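Putative polysaccharide binding proteins (DUF1812) (Bacteroides thetaiotaomicron VPI-5482, PDB 3GF8) is probably a lipid-modified outer-membrane protein of the FimB/Mfa2 family that takes part in fimbrial assembly, its suggested polysaccharide binding being unproven. Local coordinates at residues F32-L41 against K53-G64; N213-R221 against T257-Y267. All coordinates share one frame; numbering follows the deposited sequence.

Contact 1 (F32-L41 against K53-G64); sequences FHAQVDKVEL and KQAEEGSALSTG
Phe32 turns its ring obliquely to the backbone of Leu61, CE2 lying 3.4 Å from Leu61 O, while the CB, CG and CD2 of that leucine gather near CE2 and CZ. CG1 of Val39 sits in the ring plane at the edge. The imidazole of His33 has the methyl of Ala34 over one face, near the rim, and lies obliquely to Gly64 CA and Ser62 O. Leu61 pushes CD2 against the peptide that joins Asp37 to Lys38, 3.4 Å from Lys38 N, and its side chain also touches Tyr66.

Next to this packing, strands 38-44 and 50-57 form an antiparallel beta hairpin. Val39 and Glu56 exchange two backbone bonds, Val39 N to Glu56 O being 2.9 Å and almost straight; Leu41 and Gln54 make the next hydrogen-bonded pair, and Gly58 N closes onto Asp37 O at 3.1 Å. With its CG anti to the backbone N (chi1 -176°) and the chain extended, Glu40 runs out over Ala55 to a salt bridge, OE2 to Lys53 NZ 2.8 Å; the ammonium comes from above the carboxylate plane, and OE1 is bound by Tyr42 OH. On the same face a water links Lys38 NZ with Glu57 OE1. Lys38 NZ also donates to Ala85 O, and Arg86 pairs with both Asp37 and Glu57.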
loop_
_atom_site.group_PDB
_atom_site.type_symbol
_atom_site.label_atom_id
_atom_site.label_comp_id
_atom_site.label_asym_id
_atom_site.label_seq_id
_atom_site.Cartn_x
_atom_site.Cartn_y
_atom_site.Cartn_z
ATOM N N PHE A 32 -12.230 4.966 -8.113
ATOM C CA PHE A 32 -11.259 5.795 -8.822
ATOM C C PHE A 32 -11.538 7.291 -8.659
ATOM O O PHE A 32 -10.730 8.032 -8.076
ATOM C CB PHE A 32 -11.210 5.460 -10.303
ATOM C CG PHE A 32 -10.243 6.335 -11.071
ATOM C CD1 PHE A 32 -8.875 6.100 -11.003
ATOM C CD2 PHE A 32 -10.695 7.431 -11.797
ATOM C CE1 PHE A 32 -7.977 6.914 -11.673
ATOM C CE2 PHE A 32 -9.798 8.259 -12.458
ATOM C CZ PHE A 32 -8.441 7.997 -12.405
ATOM N N HIS A 33 -12.665 7.733 -9.194
ATOM C CA HIS A 33 -12.992 9.167 -9.248
ATOM C C HIS A 33 -12.986 9.787 -7.853
ATOM O O HIS A 33 -12.646 10.952 -7.720
ATOM C CB HIS A 33 -14.355 9.395 -9.885
ATOM C CG HIS A 33 -15.459 8.771 -9.104
ATOM N ND1 HIS A 33 -15.680 7.406 -9.105
ATOM C CD2 HIS A 33 -16.336 9.298 -8.218
ATOM C CE1 HIS A 33 -16.660 7.124 -8.264
ATOM N NE2 HIS A 33 -17.076 8.253 -7.714
ATOM N N ALA A 34 -13.329 9.006 -6.821
ATOM C CA ALA A 34 -13.336 9.505 -5.434
ATOM C C ALA A 34 -11.950 9.670 -4.782
ATOM O O ALA A 34 -11.777 10.556 -3.948
ATOM C CB ALA A 34 -14.220 8.590 -4.542
ATOM N N GLN A 35 -10.979 8.833 -5.155
ATOM C CA GLN A 35 -9.706 8.727 -4.440
ATOM C C GLN A 35 -8.420 9.006 -5.228
ATOM O O GLN A 35 -7.417 9.356 -4.632
ATOM C CB GLN A 35 -9.584 7.317 -3.848
ATOM C CG GLN A 35 -10.687 7.012 -2.862
ATOM C CD GLN A 35 -10.487 5.710 -2.138
ATOM O OE1 GLN A 35 -9.361 5.272 -1.920
ATOM N NE2 GLN A 35 -11.590 5.072 -1.752
ATOM N N VAL A 36 -8.412 8.808 -6.543
ATOM C CA VAL A 36 -7.181 8.864 -7.277
ATOM C C VAL A 36 -7.108 10.193 -7.987
ATOM O O VAL A 36 -7.933 10.473 -8.850
ATOM C CB VAL A 36 -7.078 7.718 -8.290
ATOM C CG1 VAL A 36 -5.729 7.779 -9.027
ATOM C CG2 VAL A 36 -7.227 6.382 -7.593
ATOM N N ASP A 37 -6.135 11.018 -7.629
ATOM C CA ASP A 37 -5.980 12.320 -8.281
ATOM C C ASP A 37 -4.760 12.444 -9.194
ATOM O O ASP A 37 -4.463 13.533 -9.643
ATOM C CB ASP A 37 -6.008 13.459 -7.256
ATOM C CG ASP A 37 -4.712 13.625 -6.454
ATOM O OD1 ASP A 37 -3.648 12.961 -6.677
ATOM O OD2 ASP A 37 -4.770 14.498 -5.568
ATOM N N LYS A 38 -4.070 11.345 -9.497
ATOM C CA LYS A 38 -3.010 11.402 -10.518
ATOM C C LYS A 38 -2.770 10.021 -11.057
ATOM O O LYS A 38 -2.668 9.047 -10.299
ATOM C CB LYS A 38 -1.716 11.984 -9.926
ATOM C CG LYS A 38 -0.478 11.931 -10.877
ATOM C CD LYS A 38 0.802 12.464 -10.208
ATOM C CE LYS A 38 1.986 12.374 -11.137
ATOM N NZ LYS A 38 3.267 12.746 -10.480
ATOM N N VAL A 39 -2.692 9.924 -12.379
ATOM C CA VAL A 39 -2.346 8.670 -13.035
ATOM C C VAL A 39 -1.167 8.973 -13.941
ATOM O O VAL A 39 -1.085 10.072 -14.507
ATOM C CB VAL A 39 -3.539 8.091 -13.790
ATOM C CG1 VAL A 39 -4.618 7.637 -12.816
ATOM C CG2 VAL A 39 -4.158 9.153 -14.785
ATOM N N GLU A 40 -0.241 8.020 -14.061
ATOM C CA GLU A 40 0.828 8.153 -15.009
ATOM C C GLU A 40 0.959 6.835 -15.751
ATOM O O GLU A 40 1.330 5.799 -15.171
ATOM C CB GLU A 40 2.106 8.564 -14.310
ATOM C CG GLU A 40 3.317 8.824 -15.261
ATOM C CD GLU A 40 4.504 9.489 -14.528
ATOM O OE1 GLU A 40 5.209 8.827 -13.709
ATOM O OE2 GLU A 40 4.706 10.691 -14.750
ATOM N N LEU A 41 0.604 6.883 -17.033
ATOM C CA LEU A 41 0.571 5.697 -17.902
ATOM C C LEU A 41 1.943 5.530 -18.561
ATOM O O LEU A 41 2.482 6.479 -19.113
ATOM C CB LEU A 41 -0.500 5.854 -18.994
ATOM C CG LEU A 41 -0.827 4.615 -19.846
ATOM C CD1 LEU A 41 -1.684 3.642 -19.085
ATOM C CD2 LEU A 41 -1.498 5.005 -21.168
ATOM N N LYS A 53 5.717 8.098 -21.350
ATOM C CA LYS A 53 4.740 8.078 -20.258
ATOM C C LYS A 53 3.830 9.259 -20.435
ATOM O O LYS A 53 4.161 10.171 -21.187
ATOM C CB LYS A 53 5.405 8.067 -18.877
ATOM C CG LYS A 53 6.304 9.258 -18.548
ATOM C CD LYS A 53 7.032 9.007 -17.243
ATOM C CE LYS A 53 7.818 10.220 -16.729
ATOM N NZ LYS A 53 6.877 11.316 -16.400
ATOM N N GLN A 54 2.668 9.221 -19.781
ATOM C CA GLN A 54 1.688 10.288 -19.881
ATOM C C GLN A 54 0.986 10.421 -18.530
ATOM O O GLN A 54 0.446 9.436 -17.999
ATOM C CB GLN A 54 0.702 9.986 -20.996
ATOM C CG GLN A 54 -0.461 10.938 -21.142
ATOM C CD GLN A 54 -1.224 10.722 -22.471
ATOM O OE1 GLN A 54 -0.734 10.060 -23.386
ATOM N NE2 GLN A 54 -2.408 11.301 -22.577
ATOM N N ALA A 55 1.013 11.644 -18.007
ATOM C CA ALA A 55 0.554 11.972 -16.669
ATOM C C ALA A 55 -0.620 12.911 -16.763
ATOM O O ALA A 55 -0.630 13.850 -17.545
ATOM C CB ALA A 55 1.684 12.630 -15.843
ATOM N N GLU A 56 -1.642 12.652 -15.971
ATOM C CA GLU A 56 -2.716 13.617 -15.826
ATOM C C GLU A 56 -3.130 13.526 -14.386
ATOM O O GLU A 56 -2.970 12.461 -13.742
ATOM C CB GLU A 56 -3.845 13.258 -16.776
ATOM C CG GLU A 56 -4.872 14.374 -16.952
ATOM C CD GLU A 56 -5.753 14.178 -18.178
ATOM O OE1 GLU A 56 -5.682 13.076 -18.806
ATOM O OE2 GLU A 56 -6.505 15.136 -18.504
ATOM N N GLU A 57 -3.619 14.644 -13.882
ATOM C CA GLU A 57 -3.953 14.796 -12.498
ATOM C C GLU A 57 -4.924 15.949 -12.343
ATOM O O GLU A 57 -5.062 16.765 -13.239
ATOM C CB GLU A 57 -2.697 15.076 -11.708
ATOM C CG GLU A 57 -2.063 16.411 -12.003
ATOM C CD GLU A 57 -0.979 16.735 -10.992
ATOM O OE1 GLU A 57 0.142 16.258 -11.162
ATOM O OE2 GLU A 57 -1.263 17.433 -10.009
ATOM N N GLY A 58 -5.613 16.002 -11.212
ATOM C CA GLY A 58 -6.586 17.070 -10.955
ATOM C C GLY A 58 -8.039 16.690 -11.210
ATOM O O GLY A 58 -8.437 15.495 -11.193
ATOM N N SER A 59 -8.831 17.725 -11.465
ATOM C CA SER A 59 -10.280 17.629 -11.427
ATOM C C SER A 59 -10.804 16.678 -12.502
ATOM O O SER A 59 -11.843 16.019 -12.309
ATOM C CB SER A 59 -10.898 19.019 -11.620
ATOM O OG SER A 59 -10.277 19.679 -12.721
ATOM N N ALA A 60 -10.088 16.606 -13.624
ATOM C CA ALA A 60 -10.552 15.807 -14.727
ATOM C C ALA A 60 -10.868 14.393 -14.258
ATOM O O ALA A 60 -11.865 13.811 -14.690
ATOM C CB ALA A 60 -9.536 15.795 -15.855
ATOM N N LEU A 61 -10.038 13.866 -13.351
ATOM C CA LEU A 61 -10.104 12.465 -12.937
ATOM C C LEU A 61 -11.322 12.150 -12.068
ATOM O O LEU A 61 -11.688 10.963 -11.873
ATOM C CB LEU A 61 -8.835 12.073 -12.157
ATOM C CG LEU A 61 -7.553 11.815 -12.958
ATOM C CD1 LEU A 61 -7.144 13.034 -13.732
ATOM C CD2 LEU A 61 -6.442 11.390 -11.993
ATOM N N SER A 62 -11.925 13.206 -11.522
ATOM C CA SER A 62 -12.958 13.062 -10.497
ATOM C C SER A 62 -14.350 13.014 -11.085
ATOM O O SER A 62 -15.309 12.775 -10.353
ATOM C CB SER A 62 -12.900 14.250 -9.547
ATOM O OG SER A 62 -13.210 15.449 -10.259
ATOM N N THR A 63 -14.479 13.250 -12.389
ATOM C CA THR A 63 -15.806 13.419 -12.974
ATOM C C THR A 63 -16.681 12.179 -12.872
ATOM O O THR A 63 -17.890 12.299 -12.833
ATOM C CB THR A 63 -15.728 13.810 -14.447
ATOM O OG1 THR A 63 -14.992 12.803 -15.182
ATOM C CG2 THR A 63 -15.076 15.198 -14.586
ATOM N N GLY A 64 -16.071 10.997 -12.840
ATOM C CA GLY A 64 -16.808 9.737 -12.905
ATOM C C GLY A 64 -16.738 9.192 -14.317
ATOM O O GLY A 64 -17.057 8.033 -14.558
HETATM O O HOH W 1 2.694 15.581 -10.139
#

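Contact 2 (N213-R221 against T257-Y267); sequences NTMRLMEDR and TQEYLDRQSNY. With EDO (1,2-ethanediol), chain B.
Gln258 meets the backbone of the 213-221 segment with both ends of its amide. Its OE1 accepts from Glu219 N at 2.9 Å in a nearly straight bond (168° at the hydrogen), and its NE2 donates to Leu217 O at 3.2 Å, in the carbonyl plane. A bend at chi2 (59°) brings the amide back alongside its own helix, where NE2 also gives a hydrogen to Asp262 OD1, 2.9 Å away. A leucine in its place has no amide to offer, so Glu219 N would probably be left without its acceptor, Leu217 O with a water in place of the amide donor, and Asp262 with one donor fewer.

The charged pair is Arg216 and Asp262. Arg216 NH2 reaches Asp262 OD1 at 2.9 Å from the syn side, close to the guanidinium plane, and Gln258 NE2 approaches the same oxygen from the opposite face of the carboxylate. One water joins Arg216 NE to OD1, and another donates to OD2. The selenium of selenomethionine Met218 lies over the centre of the guanidinium, 3.3 Å above its plane, so the group is held both at its edge and on a face.

Van der Waals contacts complete the set. Leu261 packs CD1 against the carbonyl oxygen of Leu217, 3.3 Å from Leu217 O, and CD2 against Leu217 CB, while Leu217 CD1 comes obliquely to Tyr267 CE1 at 3.9 Å. At the outer end, Thr257 CG2 touches Glu219 CB at 3.5 Å.

The loop after strand 209-214 is thus laid against helix 257-263. Helix 241-246 supplies Ile242 and Leu245 to the same leucines, while strand 139-158 pairs by backbone bonds with Thr214 and Tyr267.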
loop_
_atom_site.group_PDB
_atom_site.type_symbol
_atom_site.label_atom_id
_atom_site.label_comp_id
_atom_site.label_asym_id
_atom_site.label_seq_id
_atom_site.Cartn_x
_atom_site.Cartn_y
_atom_site.Cartn_z
ATOM N N ASN A 213 1.882 4.383 8.588
ATOM C CA ASN A 213 1.668 3.758 7.280
ATOM C C ASN A 213 2.877 2.997 6.727
ATOM O O ASN A 213 3.998 3.246 7.096
ATOM C CB ASN A 213 1.070 4.719 6.219
ATOM C CG ASN A 213 1.915 5.962 5.913
ATOM O OD1 ASN A 213 1.501 6.798 5.084
ATOM N ND2 ASN A 213 3.034 6.130 6.583
ATOM N N THR A 214 2.633 2.052 5.840
ATOM C CA THR A 214 3.749 1.359 5.237
ATOM C C THR A 214 3.449 1.088 3.776
ATOM O O THR A 214 2.383 1.424 3.277
ATOM C CB THR A 214 4.081 0.037 5.992
ATOM O OG1 THR A 214 5.310 -0.493 5.488
ATOM C CG2 THR A 214 2.928 -0.993 5.844
HETATM N N MSE A 215 4.406 0.471 3.094
HETATM C CA MSE A 215 4.214 0.072 1.702
HETATM C C MSE A 215 3.506 -1.314 1.744
HETATM O O MSE A 215 2.821 -1.596 2.713
HETATM C CB MSE A 215 5.573 0.108 1.002
HETATM C CG MSE A 215 6.138 1.542 0.946
HETATM SE SE MSE A 215 5.410 2.501 -0.542
HETATM C CE MSE A 215 6.457 1.520 -1.865
ATOM N N ARG A 216 3.671 -2.163 0.729
ATOM C CA ARG A 216 2.816 -3.328 0.534
ATOM C C ARG A 216 2.933 -4.302 1.664
ATOM O O ARG A 216 4.059 -4.552 2.160
ATOM C CB ARG A 216 3.179 -4.059 -0.749
ATOM C CG ARG A 216 2.945 -3.216 -2.014
ATOM C CD ARG A 216 2.992 -4.077 -3.248
ATOM N NE ARG A 216 1.815 -4.930 -3.308
ATOM C CZ ARG A 216 1.743 -6.099 -3.946
ATOM N NH1 ARG A 216 2.793 -6.615 -4.564
ATOM N NH2 ARG A 216 0.617 -6.773 -3.952
ATOM N N LEU A 217 1.774 -4.807 2.110
ATOM C CA LEU A 217 1.732 -5.953 3.029
ATOM C C LEU A 217 1.643 -7.237 2.203
ATOM O O LEU A 217 0.704 -7.424 1.456
ATOM C CB LEU A 217 0.566 -5.832 4.023
ATOM C CG LEU A 217 0.684 -4.597 4.939
ATOM C CD1 LEU A 217 -0.648 -4.226 5.563
ATOM C CD2 LEU A 217 1.770 -4.813 6.002
HETATM N N MSE A 218 2.659 -8.091 2.330
HETATM C CA MSE A 218 2.811 -9.314 1.532
HETATM C C MSE A 218 2.629 -10.584 2.369
HETATM O O MSE A 218 3.196 -10.740 3.474
HETATM C CB MSE A 218 4.213 -9.352 0.889
HETATM C CG MSE A 218 4.507 -8.141 -0.035
HETATM SE SE MSE A 218 3.187 -7.807 -1.400
HETATM C CE MSE A 218 3.514 -9.462 -2.447
ATOM N N GLU A 219 1.864 -11.525 1.831
ATOM C CA GLU A 219 1.581 -12.733 2.587
ATOM C C GLU A 219 2.820 -13.558 2.826
ATOM O O GLU A 219 2.888 -14.273 3.806
ATOM C CB GLU A 219 0.474 -13.568 1.945
ATOM C CG GLU A 219 0.800 -14.351 0.747
ATOM C CD GLU A 219 -0.190 -15.481 0.615
ATOM O OE1 GLU A 219 -0.051 -16.448 1.403
ATOM O OE2 GLU A 219 -1.126 -15.382 -0.223
ATOM N N ASP A 220 3.813 -13.434 1.961
ATOM C CA ASP A 220 5.027 -14.187 2.134
ATOM C C ASP A 220 6.108 -13.393 2.883
ATOM O O ASP A 220 7.265 -13.822 2.888
ATOM C CB ASP A 220 5.544 -14.668 0.763
ATOM C CG ASP A 220 5.912 -13.527 -0.164
ATOM O OD1 ASP A 220 5.452 -12.367 0.034
ATOM O OD2 ASP A 220 6.662 -13.799 -1.128
ATOM N N ARG A 221 5.752 -12.255 3.503
ATOM C CA ARG A 221 6.696 -11.509 4.354
ATOM C C ARG A 221 6.401 -11.661 5.834
ATOM O O ARG A 221 5.337 -12.155 6.206
ATOM C CB ARG A 221 6.708 -10.028 3.965
ATOM C CG ARG A 221 7.377 -9.792 2.615
ATOM C CD ARG A 221 8.789 -9.448 2.770
ATOM N NE ARG A 221 9.494 -9.394 1.484
ATOM C CZ ARG A 221 10.473 -8.540 1.182
ATOM N NH1 ARG A 221 10.852 -7.581 2.021
ATOM N NH2 ARG A 221 11.058 -8.605 -0.000
ATOM N N THR A 257 -5.013 -14.604 1.963
ATOM C CA THR A 257 -4.246 -13.600 2.665
ATOM C C THR A 257 -3.824 -12.450 1.755
ATOM O O THR A 257 -4.036 -11.291 2.101
ATOM C CB THR A 257 -3.024 -14.220 3.323
ATOM O OG1 THR A 257 -3.480 -15.236 4.210
ATOM C CG2 THR A 257 -2.192 -13.172 4.108
ATOM N N GLN A 258 -3.258 -12.741 0.586
ATOM C CA GLN A 258 -2.739 -11.657 -0.266
ATOM C C GLN A 258 -3.850 -10.777 -0.795
ATOM O O GLN A 258 -3.691 -9.574 -0.943
ATOM C CB GLN A 258 -1.924 -12.171 -1.444
ATOM C CG GLN A 258 -1.205 -11.008 -2.211
ATOM C CD GLN A 258 -0.254 -10.226 -1.310
ATOM O OE1 GLN A 258 0.654 -10.803 -0.743
ATOM N NE2 GLN A 258 -0.504 -8.918 -1.135
ATOM N N GLU A 259 -4.984 -11.396 -1.089
ATOM C CA GLU A 259 -6.105 -10.668 -1.596
ATOM C C GLU A 259 -6.681 -9.745 -0.559
ATOM O O GLU A 259 -7.038 -8.615 -0.891
ATOM C CB GLU A 259 -7.177 -11.604 -2.118
ATOM C CG GLU A 259 -8.336 -10.826 -2.728
ATOM C CD GLU A 259 -9.277 -11.689 -3.554
ATOM O OE1 GLU A 259 -9.082 -12.945 -3.603
ATOM O OE2 GLU A 259 -10.207 -11.091 -4.153
ATOM N N TYR A 260 -6.755 -10.209 0.694
ATOM C CA TYR A 260 -7.185 -9.344 1.784
ATOM C C TYR A 260 -6.186 -8.198 1.990
ATOM O O TYR A 260 -6.559 -7.027 2.091
ATOM C CB TYR A 260 -7.322 -10.125 3.068
ATOM C CG TYR A 260 -7.657 -9.270 4.259
ATOM C CD1 TYR A 260 -8.773 -8.451 4.257
ATOM C CD2 TYR A 260 -6.863 -9.297 5.408
ATOM C CE1 TYR A 260 -9.080 -7.676 5.365
ATOM C CE2 TYR A 260 -7.184 -8.556 6.523
ATOM C CZ TYR A 260 -8.287 -7.736 6.489
ATOM O OH TYR A 260 -8.588 -6.984 7.579
ATOM N N LEU A 261 -4.908 -8.541 2.032
ATOM C CA LEU A 261 -3.869 -7.523 2.200
ATOM C C LEU A 261 -3.889 -6.442 1.088
ATOM O O LEU A 261 -3.629 -5.253 1.350
ATOM C CB LEU A 261 -2.498 -8.177 2.275
ATOM C CG LEU A 261 -2.266 -9.079 3.491
ATOM C CD1 LEU A 261 -0.820 -9.662 3.424
ATOM C CD2 LEU A 261 -2.550 -8.328 4.790
ATOM N N ASP A 262 -4.208 -6.841 -0.135
ATOM C CA ASP A 262 -4.254 -5.890 -1.248
ATOM C C ASP A 262 -5.517 -5.087 -1.217
ATOM O O ASP A 262 -5.495 -3.852 -1.447
ATOM C CB ASP A 262 -4.201 -6.582 -2.603
ATOM C CG ASP A 262 -2.854 -7.162 -2.911
ATOM O OD1 ASP A 262 -1.828 -6.652 -2.422
ATOM O OD2 ASP A 262 -2.825 -8.146 -3.659
ATOM N N ARG A 263 -6.623 -5.762 -0.945
ATOM C CA ARG A 263 -7.925 -5.098 -1.000
ATOM C C ARG A 263 -8.162 -4.130 0.140
ATOM O O ARG A 263 -8.790 -3.099 -0.044
ATOM C CB ARG A 263 -9.057 -6.120 -0.992
ATOM C CG ARG A 263 -9.461 -6.629 -2.346
ATOM C CD ARG A 263 -10.716 -7.467 -2.180
ATOM N NE ARG A 263 -10.985 -8.268 -3.358
ATOM C CZ ARG A 263 -11.643 -7.846 -4.432
ATOM N NH1 ARG A 263 -12.149 -6.611 -4.515
ATOM N NH2 ARG A 263 -11.812 -8.694 -5.436
ATOM N N GLN A 264 -7.699 -4.495 1.334
ATOM C CA GLN A 264 -7.878 -3.669 2.517
ATOM C C GLN A 264 -6.672 -2.770 2.690
ATOM O O GLN A 264 -5.529 -3.254 2.718
ATOM C CB GLN A 264 -8.031 -4.571 3.762
ATOM C CG GLN A 264 -8.320 -3.821 5.077
ATOM C CD GLN A 264 -9.448 -2.802 4.927
ATOM O OE1 GLN A 264 -9.232 -1.715 4.406
ATOM N NE2 GLN A 264 -10.649 -3.159 5.372
ATOM N N SER A 265 -6.897 -1.471 2.830
ATOM C CA SER A 265 -5.759 -0.594 3.090
ATOM C C SER A 265 -5.874 0.264 4.337
ATOM O O SER A 265 -4.986 1.084 4.609
ATOM C CB SER A 265 -5.459 0.268 1.846
ATOM O OG SER A 265 -5.196 -0.565 0.732
ATOM N N ASN A 266 -6.968 0.116 5.080
ATOM C CA ASN A 266 -7.071 0.725 6.389
ATOM C C ASN A 266 -7.319 -0.316 7.436
ATOM O O ASN A 266 -8.334 -1.007 7.394
ATOM C CB ASN A 266 -8.213 1.711 6.441
ATOM C CG ASN A 266 -8.048 2.801 5.465
ATOM O OD1 ASN A 266 -8.620 2.762 4.382
ATOM N ND2 ASN A 266 -7.223 3.778 5.811
ATOM N N TYR A 267 -6.421 -0.383 8.407
ATOM C CA TYR A 267 -6.471 -1.392 9.435
ATOM C C TYR A 267 -6.470 -0.713 10.779
ATOM O O TYR A 267 -5.501 -0.065 11.147
ATOM C CB TYR A 267 -5.252 -2.282 9.320
ATOM C CG TYR A 267 -5.145 -3.069 8.037
ATOM C CD1 TYR A 267 -4.583 -2.521 6.914
ATOM C CD2 TYR A 267 -5.575 -4.388 7.973
ATOM C CE1 TYR A 267 -4.468 -3.247 5.751
ATOM C CE2 TYR A 267 -5.461 -5.120 6.804
ATOM C CZ TYR A 267 -4.914 -4.538 5.703
ATOM O OH TYR A 267 -4.787 -5.262 4.553
HETATM C C1 EDO B . -7.287 3.416 9.670
HETATM O O1 EDO B . -7.116 4.066 8.397
HETATM C C2 EDO B . -8.086 4.331 10.595
HETATM O O2 EDO B . -9.211 3.660 11.191
HETATM O O HOH W 2 -0.753 -4.098 -2.133
HETATM O O HOH W 3 -1.001 -8.468 -5.830
HETATM O O HOH W 4 -0.407 -5.109 0.504
#

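Overall arrangement
Both segments of contact 1 come earlier in the chain than either segment of contact 2. Their centres stand 23 Å apart and their nearest atoms about 7 Å apart, without touching. Contact 2 lies about 7 Å from the centre of the chain, contact 1 about 18 Å from it, both measured between centres. A continuous chain of strand pairings connects them: 38-44 through 75-83 and 124-133 to 139-158, which borders both 209-214 and 266-273. No functional site is established at either. The ethanediol held by Asn266 beside contact 2 probably came from the crystallisation liquor and marks no known sugar site.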